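Local structure of putative sarcosine dimethylglycine methyltransferase (Galdieria sulphuraria, 2O57) at residues L100-G105 with A128-N133; I108-I113 with D132-K137; D187-D192 with K283-G288; C224-L229 with F291-K296. The protein is of unproven function but is probably an S-adenosylmethionine-dependent methyltransferase that methylates sarcosine and dimethylglycine. All coordinates share one frame; numbering follows the deposited sequence.

Contact 1. Residues L100-G105 with A128-N133; sequences LVRKFG and AGLADN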
loop_
_atom_site.group_PDB
_atom_site.type_symbol
_atom_site.label_atom_id
_atom_site.label_comp_id
_atom_site.label_asym_id
_atom_site.label_seq_id
_atom_site.Cartn_x
_atom_site.Cartn_y
_atom_site.Cartn_z
ATOM N N LEU A 100 15.854 1.729 12.405
ATOM C CA LEU A 100 16.482 2.158 11.147
ATOM C C LEU A 100 18.027 2.246 11.212
ATOM O O LEU A 100 18.743 1.896 10.248
ATOM C CB LEU A 100 15.870 3.489 10.705
ATOM C CG LEU A 100 14.383 3.486 10.316
ATOM C CD1 LEU A 100 14.010 4.930 9.997
ATOM C CD2 LEU A 100 14.148 2.596 9.096
ATOM N N VAL A 101 18.534 2.744 12.339
ATOM C CA VAL A 101 19.976 2.872 12.537
ATOM C C VAL A 101 20.621 1.460 12.528
ATOM O O VAL A 101 21.577 1.231 11.775
ATOM C CB VAL A 101 20.327 3.676 13.828
ATOM C CG1 VAL A 101 21.852 3.574 14.160
ATOM C CG2 VAL A 101 19.865 5.143 13.694
ATOM N N ARG A 102 20.090 0.524 13.318
ATOM C CA ARG A 102 20.654 -0.844 13.357
ATOM C C ARG A 102 20.547 -1.528 11.982
ATOM O O ARG A 102 21.433 -2.299 11.605
ATOM C CB ARG A 102 19.984 -1.754 14.424
ATOM C CG ARG A 102 20.006 -1.261 15.896
ATOM C CD ARG A 102 19.282 -2.282 16.801
ATOM N NE ARG A 102 19.001 -1.830 18.173
ATOM C CZ ARG A 102 19.922 -1.842 19.126
ATOM N NH1 ARG A 102 21.141 -2.263 18.830
ATOM N NH2 ARG A 102 19.644 -1.451 20.363
ATOM N N LYS A 103 19.475 -1.252 11.238
ATOM C CA LYS A 103 19.222 -1.985 9.989
ATOM C C LYS A 103 20.001 -1.410 8.788
ATOM O O LYS A 103 20.574 -2.165 8.010
ATOM C CB LYS A 103 17.715 -2.049 9.671
ATOM C CG LYS A 103 17.384 -2.976 8.500
ATOM C CD LYS A 103 15.913 -3.260 8.436
ATOM C CE LYS A 103 15.668 -4.501 7.612
ATOM N NZ LYS A 103 16.080 -5.675 8.429
ATOM N N PHE A 104 20.043 -0.083 8.680
ATOM C CA PHE A 104 20.622 0.626 7.515
ATOM C C PHE A 104 21.908 1.422 7.808
ATOM O O PHE A 104 22.603 1.838 6.880
ATOM C CB PHE A 104 19.560 1.567 6.902
ATOM C CG PHE A 104 18.369 0.845 6.364
ATOM C CD1 PHE A 104 18.417 0.245 5.097
ATOM C CD2 PHE A 104 17.203 0.720 7.136
ATOM C CE1 PHE A 104 17.313 -0.446 4.594
ATOM C CE2 PHE A 104 16.077 0.030 6.645
ATOM C CZ PHE A 104 16.133 -0.568 5.380
ATOM N N GLY A 105 22.241 1.635 9.076
ATOM C CA GLY A 105 23.391 2.472 9.411
ATOM C C GLY A 105 23.240 3.938 8.993
ATOM O O GLY A 105 24.236 4.631 8.766
ATOM N N ALA A 128 22.004 1.711 24.310
ATOM C CA ALA A 128 22.166 0.945 23.065
ATOM C C ALA A 128 23.544 1.159 22.440
ATOM O O ALA A 128 23.964 0.386 21.588
ATOM C CB ALA A 128 21.067 1.323 22.061
ATOM N N GLY A 129 24.227 2.213 22.860
ATOM C CA GLY A 129 25.468 2.614 22.216
ATOM C C GLY A 129 25.176 3.240 20.861
ATOM O O GLY A 129 25.990 3.152 19.960
ATOM N N LEU A 130 24.012 3.884 20.712
ATOM C CA LEU A 130 23.645 4.477 19.418
ATOM C C LEU A 130 23.603 6.007 19.415
ATOM O O LEU A 130 23.070 6.641 18.478
ATOM C CB LEU A 130 22.298 3.898 18.935
ATOM C CG LEU A 130 22.238 2.370 18.713
ATOM C CD1 LEU A 130 20.775 1.894 18.467
ATOM C CD2 LEU A 130 23.169 1.930 17.538
ATOM N N ALA A 131 24.169 6.606 20.462
ATOM C CA ALA A 131 24.028 8.042 20.668
ATOM C C ALA A 131 24.797 8.887 19.629
ATOM O O ALA A 131 24.459 10.048 19.401
ATOM C CB ALA A 131 24.420 8.407 22.075
ATOM N N ASP A 132 25.811 8.309 18.982
ATOM C CA ASP A 132 26.469 9.014 17.875
ATOM C C ASP A 132 25.614 9.035 16.607
ATOM O O ASP A 132 25.895 9.813 15.715
ATOM C CB ASP A 132 27.813 8.389 17.546
ATOM C CG ASP A 132 28.801 8.477 18.703
ATOM O OD1 ASP A 132 28.713 9.435 19.512
ATOM O OD2 ASP A 132 29.656 7.573 18.788
ATOM N N ASN A 133 24.600 8.169 16.519
ATOM C CA ASN A 133 23.757 8.118 15.324
ATOM C C ASN A 133 22.386 8.720 15.502
ATOM O O ASN A 133 21.727 9.052 14.514
ATOM C CB ASN A 133 23.609 6.680 14.776
ATOM C CG ASN A 133 24.828 6.222 13.944
ATOM O OD1 ASN A 133 24.722 5.975 12.717
ATOM N ND2 ASN A 133 25.981 6.101 14.606
HETATM O O HOH W 1 23.174 -1.894 20.169
#

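Contact 2. Residues I108-I113 with D132-K137; sequences IDCLNI and DNITVK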
loop_
_atom_site.group_PDB
_atom_site.type_symbol
_atom_site.label_atom_id
_atom_site.label_comp_id
_atom_site.label_asym_id
_atom_site.label_seq_id
_atom_site.Cartn_x
_atom_site.Cartn_y
_atom_site.Cartn_z
ATOM N N ILE A 108 19.740 9.407 12.459
ATOM C CA ILE A 108 18.372 9.898 12.638
ATOM C C ILE A 108 18.332 11.027 13.660
ATOM O O ILE A 108 18.819 10.861 14.786
ATOM C CB ILE A 108 17.410 8.778 13.146
ATOM C CG1 ILE A 108 17.379 7.558 12.188
ATOM C CG2 ILE A 108 15.990 9.327 13.378
ATOM C CD1 ILE A 108 16.592 7.792 10.933
ATOM N N ASP A 109 17.701 12.147 13.289
ATOM C CA ASP A 109 17.333 13.160 14.277
ATOM C C ASP A 109 15.856 12.942 14.606
ATOM O O ASP A 109 15.018 12.930 13.701
ATOM C CB ASP A 109 17.511 14.568 13.734
ATOM C CG ASP A 109 18.969 14.925 13.483
ATOM O OD1 ASP A 109 19.872 14.323 14.087
ATOM O OD2 ASP A 109 19.207 15.839 12.705
ATOM N N CYS A 110 15.545 12.825 15.900
ATOM C CA CYS A 110 14.167 12.651 16.343
ATOM C C CYS A 110 13.630 14.015 16.747
ATOM O O CYS A 110 14.329 14.778 17.448
ATOM C CB CYS A 110 14.107 11.671 17.534
ATOM S SG CYS A 110 14.618 10.015 17.191
ATOM N N LEU A 111 12.422 14.345 16.293
ATOM C CA LEU A 111 11.738 15.552 16.748
ATOM C C LEU A 111 10.472 15.130 17.443
ATOM O O LEU A 111 9.656 14.403 16.867
ATOM C CB LEU A 111 11.427 16.523 15.604
ATOM C CG LEU A 111 10.875 17.888 16.039
ATOM C CD1 LEU A 111 11.936 18.675 16.789
ATOM C CD2 LEU A 111 10.448 18.659 14.774
ATOM N N ASN A 112 10.303 15.561 18.686
ATOM C CA ASN A 112 9.174 15.080 19.453
ATOM C C ASN A 112 8.777 16.151 20.470
ATOM O O ASN A 112 9.660 16.821 21.031
ATOM C CB ASN A 112 9.589 13.782 20.154
ATOM C CG ASN A 112 8.426 12.948 20.628
ATOM O OD1 ASN A 112 7.563 12.548 19.837
ATOM N ND2 ASN A 112 8.442 12.583 21.909
ATOM N N ILE A 113 7.474 16.275 20.706
ATOM C CA ILE A 113 6.930 17.318 21.571
ATOM C C ILE A 113 6.905 16.922 23.047
ATOM O O ILE A 113 6.742 17.779 23.886
ATOM C CB ILE A 113 5.502 17.800 21.095
ATOM C CG1 ILE A 113 5.155 19.194 21.630
ATOM C CG2 ILE A 113 4.393 16.779 21.438
ATOM C CD1 ILE A 113 5.983 20.371 21.025
ATOM N N ASP A 132 25.811 8.309 18.982
ATOM C CA ASP A 132 26.469 9.014 17.875
ATOM C C ASP A 132 25.614 9.035 16.607
ATOM O O ASP A 132 25.895 9.813 15.715
ATOM C CB ASP A 132 27.813 8.389 17.546
ATOM C CG ASP A 132 28.801 8.477 18.703
ATOM O OD1 ASP A 132 28.713 9.435 19.512
ATOM O OD2 ASP A 132 29.656 7.573 18.788
ATOM N N ASN A 133 24.600 8.169 16.519
ATOM C CA ASN A 133 23.757 8.118 15.324
ATOM C C ASN A 133 22.386 8.720 15.502
ATOM O O ASN A 133 21.727 9.052 14.514
ATOM C CB ASN A 133 23.609 6.680 14.776
ATOM C CG ASN A 133 24.828 6.222 13.944
ATOM O OD1 ASN A 133 24.722 5.975 12.717
ATOM N ND2 ASN A 133 25.981 6.101 14.606
ATOM N N ILE A 134 21.946 8.863 16.752
ATOM C CA ILE A 134 20.588 9.370 17.012
ATOM C C ILE A 134 20.630 10.607 17.918
ATOM O O ILE A 134 21.198 10.570 19.020
ATOM C CB ILE A 134 19.645 8.283 17.625
ATOM C CG1 ILE A 134 19.669 6.986 16.792
ATOM C CG2 ILE A 134 18.179 8.832 17.751
ATOM C CD1 ILE A 134 19.023 5.772 17.531
ATOM N N THR A 135 20.039 11.699 17.441
ATOM C CA THR A 135 19.894 12.874 18.278
ATOM C C THR A 135 18.434 13.085 18.588
ATOM O O THR A 135 17.572 12.739 17.794
ATOM C CB THR A 135 20.487 14.148 17.647
ATOM O OG1 THR A 135 19.655 14.540 16.554
ATOM C CG2 THR A 135 21.864 13.902 17.143
ATOM N N VAL A 136 18.136 13.646 19.742
ATOM C CA VAL A 136 16.752 13.825 20.106
ATOM C C VAL A 136 16.566 15.316 20.356
ATOM O O VAL A 136 17.251 15.898 21.212
ATOM C CB VAL A 136 16.371 13.029 21.414
ATOM C CG1 VAL A 136 14.891 13.204 21.730
ATOM C CG2 VAL A 136 16.687 11.533 21.287
ATOM N N LYS A 137 15.622 15.916 19.627
ATOM C CA LYS A 137 15.331 17.355 19.739
ATOM C C LYS A 137 13.865 17.545 20.121
ATOM O O LYS A 137 13.012 16.774 19.703
ATOM C CB LYS A 137 15.602 18.049 18.392
ATOM C CG LYS A 137 16.941 17.663 17.677
ATOM C CD LYS A 137 16.861 18.032 16.166
ATOM C CE LYS A 137 18.184 17.734 15.404
ATOM N NZ LYS A 137 19.314 18.693 15.695
HETATM O O HOH W 2 21.550 12.142 13.943
#

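Contact 3. Residues D187-D192 with K283-G288; sequences DPMKED and KLTWGG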
loop_
_atom_site.group_PDB
_atom_site.type_symbol
_atom_site.label_atom_id
_atom_site.label_comp_id
_atom_site.label_asym_id
_atom_site.label_seq_id
_atom_site.Cartn_x
_atom_site.Cartn_y
_atom_site.Cartn_z
ATOM N N ASP A 187 -0.580 7.375 8.789
ATOM C CA ASP A 187 -1.477 8.149 9.645
ATOM C C ASP A 187 -2.844 7.504 9.657
ATOM O O ASP A 187 -3.402 7.179 8.593
ATOM C CB ASP A 187 -1.586 9.577 9.077
ATOM C CG ASP A 187 -1.721 10.664 10.171
ATOM O OD1 ASP A 187 -1.226 10.472 11.297
ATOM O OD2 ASP A 187 -2.302 11.729 9.856
ATOM N N PRO A 188 -3.435 7.358 10.848
ATOM C CA PRO A 188 -4.870 7.081 10.833
ATOM C C PRO A 188 -5.542 8.270 10.152
ATOM O O PRO A 188 -5.086 9.436 10.312
ATOM C CB PRO A 188 -5.242 7.059 12.315
ATOM C CG PRO A 188 -3.919 6.750 13.063
ATOM C CD PRO A 188 -2.887 7.493 12.222
HETATM N N MSE A 189 -6.572 8.001 9.354
HETATM C CA MSE A 189 -7.205 9.055 8.556
HETATM C C MSE A 189 -8.669 8.770 8.268
HETATM O O MSE A 189 -9.159 7.707 8.619
HETATM C CB MSE A 189 -6.419 9.384 7.263
HETATM C CG MSE A 189 -5.733 8.289 6.495
HETATM SE SE MSE A 189 -4.541 9.096 5.057
HETATM C CE MSE A 189 -2.875 9.211 5.698
ATOM N N LYS A 190 -9.366 9.746 7.693
ATOM C CA LYS A 190 -10.677 9.508 7.135
ATOM C C LYS A 190 -10.508 9.139 5.657
ATOM O O LYS A 190 -9.503 9.501 5.002
ATOM C CB LYS A 190 -11.619 10.724 7.332
ATOM C CG LYS A 190 -11.262 11.990 6.508
ATOM C CD LYS A 190 -12.249 13.187 6.774
ATOM C CE LYS A 190 -12.296 14.116 5.562
ATOM N NZ LYS A 190 -13.001 15.415 5.848
ATOM N N GLU A 191 -11.468 8.372 5.143
ATOM C CA GLU A 191 -11.544 8.106 3.705
ATOM C C GLU A 191 -11.845 9.396 2.936
ATOM O O GLU A 191 -12.628 10.237 3.408
ATOM C CB GLU A 191 -12.624 7.048 3.432
ATOM C CG GLU A 191 -12.247 5.683 3.975
ATOM C CD GLU A 191 -11.447 4.882 2.972
ATOM O OE1 GLU A 191 -11.142 5.441 1.887
ATOM O OE2 GLU A 191 -11.149 3.704 3.252
ATOM N N ASP A 192 -11.220 9.559 1.765
ATOM C CA ASP A 192 -11.555 10.677 0.850
ATOM C C ASP A 192 -13.058 10.734 0.630
ATOM O O ASP A 192 -13.697 9.707 0.439
ATOM C CB ASP A 192 -10.905 10.536 -0.540
ATOM C CG ASP A 192 -9.383 10.563 -0.519
ATOM O OD1 ASP A 192 -8.763 11.237 0.315
ATOM O OD2 ASP A 192 -8.792 9.896 -1.398
ATOM N N LYS A 283 -15.721 4.670 6.785
ATOM C CA LYS A 283 -15.461 6.103 6.960
ATOM C C LYS A 283 -13.985 6.432 7.248
ATOM O O LYS A 283 -13.533 7.508 6.937
ATOM C CB LYS A 283 -16.296 6.699 8.094
ATOM C CG LYS A 283 -17.821 6.505 7.915
ATOM C CD LYS A 283 -18.549 7.374 8.906
ATOM C CE LYS A 283 -20.042 7.333 8.666
ATOM N NZ LYS A 283 -20.662 6.631 9.836
ATOM N N LEU A 284 -13.286 5.507 7.890
ATOM C CA LEU A 284 -11.932 5.742 8.396
ATOM C C LEU A 284 -10.979 4.707 7.842
ATOM O O LEU A 284 -11.374 3.573 7.546
ATOM C CB LEU A 284 -11.905 5.688 9.920
ATOM C CG LEU A 284 -12.880 6.623 10.653
ATOM C CD1 LEU A 284 -12.738 6.398 12.184
ATOM C CD2 LEU A 284 -12.588 8.069 10.335
ATOM N N THR A 285 -9.725 5.088 7.724
ATOM C CA THR A 285 -8.703 4.138 7.257
ATOM C C THR A 285 -7.338 4.406 7.882
ATOM O O THR A 285 -7.170 5.365 8.609
ATOM C CB THR A 285 -8.605 4.118 5.681
ATOM O OG1 THR A 285 -7.770 3.049 5.272
ATOM C CG2 THR A 285 -8.066 5.441 5.093
ATOM N N TRP A 286 -6.381 3.530 7.625
ATOM C CA TRP A 286 -5.006 3.795 8.023
ATOM C C TRP A 286 -4.251 3.993 6.729
ATOM O O TRP A 286 -4.161 3.072 5.932
ATOM C CB TRP A 286 -4.419 2.640 8.849
ATOM C CG TRP A 286 -2.961 2.863 9.261
ATOM C CD1 TRP A 286 -2.452 3.945 9.955
ATOM C CD2 TRP A 286 -1.870 2.002 9.002
ATOM N NE1 TRP A 286 -1.103 3.809 10.102
ATOM C CE2 TRP A 286 -0.716 2.607 9.560
ATOM C CE3 TRP A 286 -1.747 0.754 8.367
ATOM C CZ2 TRP A 286 0.555 2.017 9.494
ATOM C CZ3 TRP A 286 -0.476 0.155 8.313
ATOM C CH2 TRP A 286 0.658 0.801 8.869
ATOM N N GLY A 287 -3.736 5.202 6.530
ATOM C CA GLY A 287 -3.119 5.612 5.272
ATOM C C GLY A 287 -1.618 5.531 5.333
ATOM O O GLY A 287 -1.031 5.662 6.398
ATOM N N GLY A 288 -0.985 5.298 4.189
ATOM C CA GLY A 288 0.479 5.307 4.108
ATOM C C GLY A 288 0.832 6.024 2.812
ATOM O O GLY A 288 0.115 5.863 1.811
HETATM O O HOH W 3 -12.714 2.595 5.468
#

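Contact 4. Residues C224-L229 with F291-K296; sequences CGLVTL and FRKSDK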
loop_
_atom_site.group_PDB
_atom_site.type_symbol
_atom_site.label_atom_id
_atom_site.label_comp_id
_atom_site.label_asym_id
_atom_site.label_seq_id
_atom_site.Cartn_x
_atom_site.Cartn_y
_atom_site.Cartn_z
ATOM N N CYS A 224 3.550 22.043 -2.042
ATOM C CA CYS A 224 4.857 22.264 -1.428
ATOM C C CYS A 224 6.041 21.708 -2.222
ATOM O O CYS A 224 7.168 21.670 -1.716
ATOM C CB CYS A 224 4.858 21.682 -0.006
ATOM S SG CYS A 224 3.596 22.470 1.028
ATOM N N GLY A 225 5.780 21.260 -3.452
ATOM C CA GLY A 225 6.820 20.653 -4.298
ATOM C C GLY A 225 7.159 19.205 -3.948
ATOM O O GLY A 225 8.255 18.728 -4.272
ATOM N N LEU A 226 6.220 18.505 -3.300
ATOM C CA LEU A 226 6.393 17.077 -3.024
ATOM C C LEU A 226 5.452 16.246 -3.852
ATOM O O LEU A 226 4.221 16.287 -3.657
ATOM C CB LEU A 226 6.182 16.725 -1.541
ATOM C CG LEU A 226 6.954 17.515 -0.488
ATOM C CD1 LEU A 226 6.470 17.177 0.933
ATOM C CD2 LEU A 226 8.410 17.210 -0.643
ATOM N N VAL A 227 6.028 15.467 -4.755
ATOM C CA VAL A 227 5.242 14.551 -5.596
ATOM C C VAL A 227 4.931 13.262 -4.822
ATOM O O VAL A 227 5.769 12.782 -4.035
ATOM C CB VAL A 227 5.958 14.275 -6.940
ATOM C CG1 VAL A 227 7.211 13.455 -6.738
ATOM C CG2 VAL A 227 5.018 13.585 -7.935
ATOM N N THR A 228 3.725 12.732 -5.026
ATOM C CA THR A 228 3.294 11.521 -4.360
ATOM C C THR A 228 3.736 10.348 -5.240
ATOM O O THR A 228 3.328 10.229 -6.419
ATOM C CB THR A 228 1.775 11.497 -4.143
ATOM O OG1 THR A 228 1.406 12.557 -3.253
ATOM C CG2 THR A 228 1.381 10.174 -3.518
ATOM N N LEU A 229 4.618 9.538 -4.689
ATOM C CA LEU A 229 5.173 8.358 -5.374
ATOM C C LEU A 229 4.232 7.173 -5.319
ATOM O O LEU A 229 4.076 6.468 -6.312
ATOM C CB LEU A 229 6.477 7.930 -4.727
ATOM C CG LEU A 229 7.672 8.897 -4.749
ATOM C CD1 LEU A 229 8.928 8.229 -4.128
ATOM C CD2 LEU A 229 7.990 9.372 -6.170
ATOM N N PHE A 291 6.543 10.347 -0.616
ATOM C CA PHE A 291 6.663 11.543 -1.436
ATOM C C PHE A 291 8.112 11.729 -1.800
ATOM O O PHE A 291 8.997 11.251 -1.084
ATOM C CB PHE A 291 6.252 12.790 -0.649
ATOM C CG PHE A 291 4.880 12.726 -0.031
ATOM C CD1 PHE A 291 3.754 13.090 -0.765
ATOM C CD2 PHE A 291 4.726 12.349 1.301
ATOM C CE1 PHE A 291 2.478 13.064 -0.180
ATOM C CE2 PHE A 291 3.462 12.333 1.899
ATOM C CZ PHE A 291 2.340 12.687 1.155
ATOM N N ARG A 292 8.365 12.429 -2.899
ATOM C CA ARG A 292 9.710 12.896 -3.167
ATOM C C ARG A 292 9.700 14.404 -3.418
ATOM O O ARG A 292 8.775 14.932 -4.038
ATOM C CB ARG A 292 10.339 12.152 -4.348
ATOM C CG ARG A 292 11.816 12.505 -4.579
ATOM C CD ARG A 292 12.443 11.849 -5.812
ATOM N NE ARG A 292 12.568 10.391 -5.766
ATOM C CZ ARG A 292 13.546 9.687 -5.180
ATOM N NH1 ARG A 292 14.548 10.272 -4.485
ATOM N NH2 ARG A 292 13.508 8.369 -5.286
ATOM N N LYS A 293 10.713 15.102 -2.913
ATOM C CA LYS A 293 10.889 16.520 -3.203
ATOM C C LYS A 293 11.440 16.734 -4.644
ATOM O O LYS A 293 12.662 16.803 -4.869
ATOM C CB LYS A 293 11.810 17.186 -2.182
ATOM C CG LYS A 293 11.919 18.693 -2.361
ATOM C CD LYS A 293 12.660 19.358 -1.162
ATOM C CE LYS A 293 13.033 20.813 -1.457
ATOM N NZ LYS A 293 13.734 21.429 -0.263
ATOM N N SER A 294 10.515 16.787 -5.598
ATOM C CA SER A 294 10.811 16.974 -7.029
ATOM C C SER A 294 9.495 17.312 -7.700
ATOM O O SER A 294 8.414 16.980 -7.184
ATOM C CB SER A 294 11.402 15.705 -7.688
ATOM O OG SER A 294 10.512 14.609 -7.549
ATOM N N ASP A 295 9.606 17.923 -8.865
ATOM C CA ASP A 295 8.465 18.339 -9.665
ATOM C C ASP A 295 7.698 17.131 -10.197
ATOM O O ASP A 295 6.472 17.171 -10.281
ATOM C CB ASP A 295 8.974 19.226 -10.814
ATOM C CG ASP A 295 7.852 19.884 -11.614
ATOM O OD1 ASP A 295 6.782 20.193 -11.030
ATOM O OD2 ASP A 295 8.062 20.115 -12.837
ATOM N N LYS A 296 8.413 16.054 -10.523
ATOM C CA LYS A 296 7.809 14.894 -11.194
ATOM C C LYS A 296 8.265 13.523 -10.704
ATOM O O LYS A 296 9.373 13.400 -10.167
ATOM C CB LYS A 296 8.055 14.952 -12.720
ATOM C CG LYS A 296 7.396 16.111 -13.464
ATOM C CD LYS A 296 5.875 15.960 -13.600
ATOM C CE LYS A 296 5.314 17.025 -14.555
ATOM N NZ LYS A 296 4.130 16.525 -15.352
#

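Contact 1. Residues L100-G105 with A128-N133
Arg102 and Val101, near the end of helix 95-104, pack against Leu130 and Asn133 in the loop that leads from helix 115-128 into strand 134-138. The CB of Arg102 starts off to one side of the loop, and CG, anti to the carbonyl carbon, already passes CD1 of Leu130 at 4.1 Å. The chain then runs extended to NE, crossing the leucine side chain at about a right angle. At the guanidinium the same methyl sits over the centre of one face, with Leu130 CD1 3.9 Å from Arg102 CZ. NH2 ends 3.6 Å from CB of Ala128. NH1 turns to a water, which accepts its proton and donates to the carbonyl O of Ala128, 2.8 Å away, in the last turn of helix 115-128. Gly129 then ends that helix with positive phi in a Schellman motif.

Val101 carries the apolar half. Its CG1, anti to the backbone N (chi1 169°), lies 3.6 Å from CB of Asn133 and 4.0 Å from CD2 of Leu130, so the two methyls of Leu130 are divided between Val101 and Arg102. Val101 also touches Ile108 of strand 107-112.

The segments thus join a helix to the helix-strand loop of the neighbouring beta-alpha unit of a Rossmann-type methyltransferase domain, at its surface. Direct contact is van der Waals in character, and the polar link runs through water. One face of the guanidinium is covered by a methyl while NH1 keeps a water, so apolar packing and hydration of the charge coexist.

Contact 2. Residues I108-I113 with D132-K137
Strand 107-112, helix 115-128 and strand 134-138 form a beta-alpha-beta crossover of the Rossmann-type methyltransferase fold, and residues 108-112 and 134-137 are its two parallel strands. The axes of the two segments approach to 4.6 Å, at 20°. Pairing is regular from Ile108 with Ile134 to Leu111 with Lys137. Ile108 N bonds to Asn133 O and Thr135 N returns to Ile108 O; Cys110 N to Thr135 O, at 2.8 Å and nearly straight (174°), is followed by Lys137 N to Cys110 O. Asn112 N to Lys137 O follows, and the backbone of Asn112 bonds on to Gly139.

On the face of Ile108, Cys110, Ile134 and Val136, the thiol packs on a methyl, Cys110 SG lying 3.8 Å from Ile134 CG2. Helix 115-128 covers part of this side through Asn121 and Asn125, and Ala97 meets Ile108 and Cys110.

The face of Asp109, Leu111, Thr135 and Lys137 is largely polar. OD2 of Asp109 is held by a salt bridge to Lys85 and a hydrogen bond from Tyr151, while Lys137 crosses the carboxylate obliquely with its CE 3.5 Å from Asp109 OD2. Its NZ, 4.1 Å from the same oxygen, stops beyond salt-bridge range; Lys85, and more weakly Lys137, would be expected to favour the ionised carboxylate.

Asp109 and Thr135 lie side by side and point the same way. Thr135 OG1, placed between the backbone N and carbonyl carbon by chi1 71°, donates to Asp109 OD1 over 2.5 Å, a separation short enough for its exact value to be doubtful.

Contact 3. Residues D187-D192 with K283-G288
Asp187 and Gly287, then Met189 and Thr285, make the two hydrogen-bonded pairs of an antiparallel ladder, each with bonds in both directions. Asp187 N reaches Gly287 O and Gly287 N returns to Asp187 O; the Met189 N to Thr285 O and Thr285 N to Met189 O bonds are both 2.8 Å. In the latter the donor stands 37° out of the carbonyl plane. Beyond the strand proper, Glu191 N continues the series to Lys283 O at 2.9 Å.

Apolar packing is carried by Met189, a selenomethionine whose chain bends at chi3 (96°) to set CE 3.6 Å from Gly287 CA; the selenium lies over that glycine as well. Across the sheet, Trp286 presents an edge to Pro188, whose N is in the ring plane, 3.7 Å from Trp286 CD1. Leu284 CD2 approaches Lys190 CA at 4.0 Å.

Polar side chains find partners beyond the two strands. Glu191 crosses Thr285 at about a right angle, OE2 3.5 Å from Thr285 CB, and a water donates to both this OE2 and Leu284 O. The other oxygen, OE1, makes a salt bridge with Arg218 of the second subunit. Asp158 holds Trp286 NE1, Tyr217 bonds to Asp187, and Thr285 OG1 pairs with Ser233.

The axes of the two segments are at 140°, a pronounced twist at the one antiparallel strand of the mixed sheet, 284-293, which is inserted between strands 181-190 and 226-233, as in class I methyltransferases.

Contact 4. Residues C224-L229 with F291-K296
The ring of Phe291 lies beside Thr228, both side chains pointing the same way, with Thr228 OG1 3.3 Å from Phe291 CE1. Val227 O sits at the ring's edge, near its plane, and is also 3.0 Å from Phe291 CA. Met183 and Ile185 of strand 181-190, and Ala221 of helix 214-223, touch the same side chain. The other flat group, the guanidinium of Arg292, leaves the contact: NH1 bonds to Arg180 O, while of its side chain, CB packs here, 4.1 Å from Leu229 CD2.

Residues 226-229 and 291-293 pair as antiparallel strands, an outermost strand of the chain's sheet against the last strand, 284-293, which runs antiparallel between its two neighbours, a hallmark of class I methyltransferases. Val227 N to Arg292 O and Arg292 N to Val227 O, both 2.9 Å, bracket the hydrogen-bonded pair. Gly225, with positive phi, ends helix 214-223 in a Schellman motif, and its O takes a weak bond from Ser294 N.

Leu226 lays CD2 against the start of Lys293, 3.7 Å from its CB, before the extended lysine carries NZ off to Leu177 O, Ala174 O and Asn149. On the opposite face Val227 CG1, placed between backbone N and carbonyl carbon by chi1 69°, comes 3.6 Å from Ser294 OG, which donates to Lys296 O at 3.1 Å.

From the N terminus, helix 95-104 and strand 107-112 open contacts 1 and 2 in turn, and both close on the single run 128-137. They share Asp132 and Asn133 and touch, Val101 CG2 lying 3.6 Å from Ile134 CG1, so that the helix and the parallel edge of the sheet form one packed unit. Both are complete before strand 181-190 opens contact 3. Contact 4 opens at 224-229, inside the loop that contact 3 closes at 283-288, and itself closes at 291-296: these two cross, and strand 284-293 serves both. Centres of contacts 2 and 3 are about 27 Å apart, on opposite sides of the chain's centre but in one sheet.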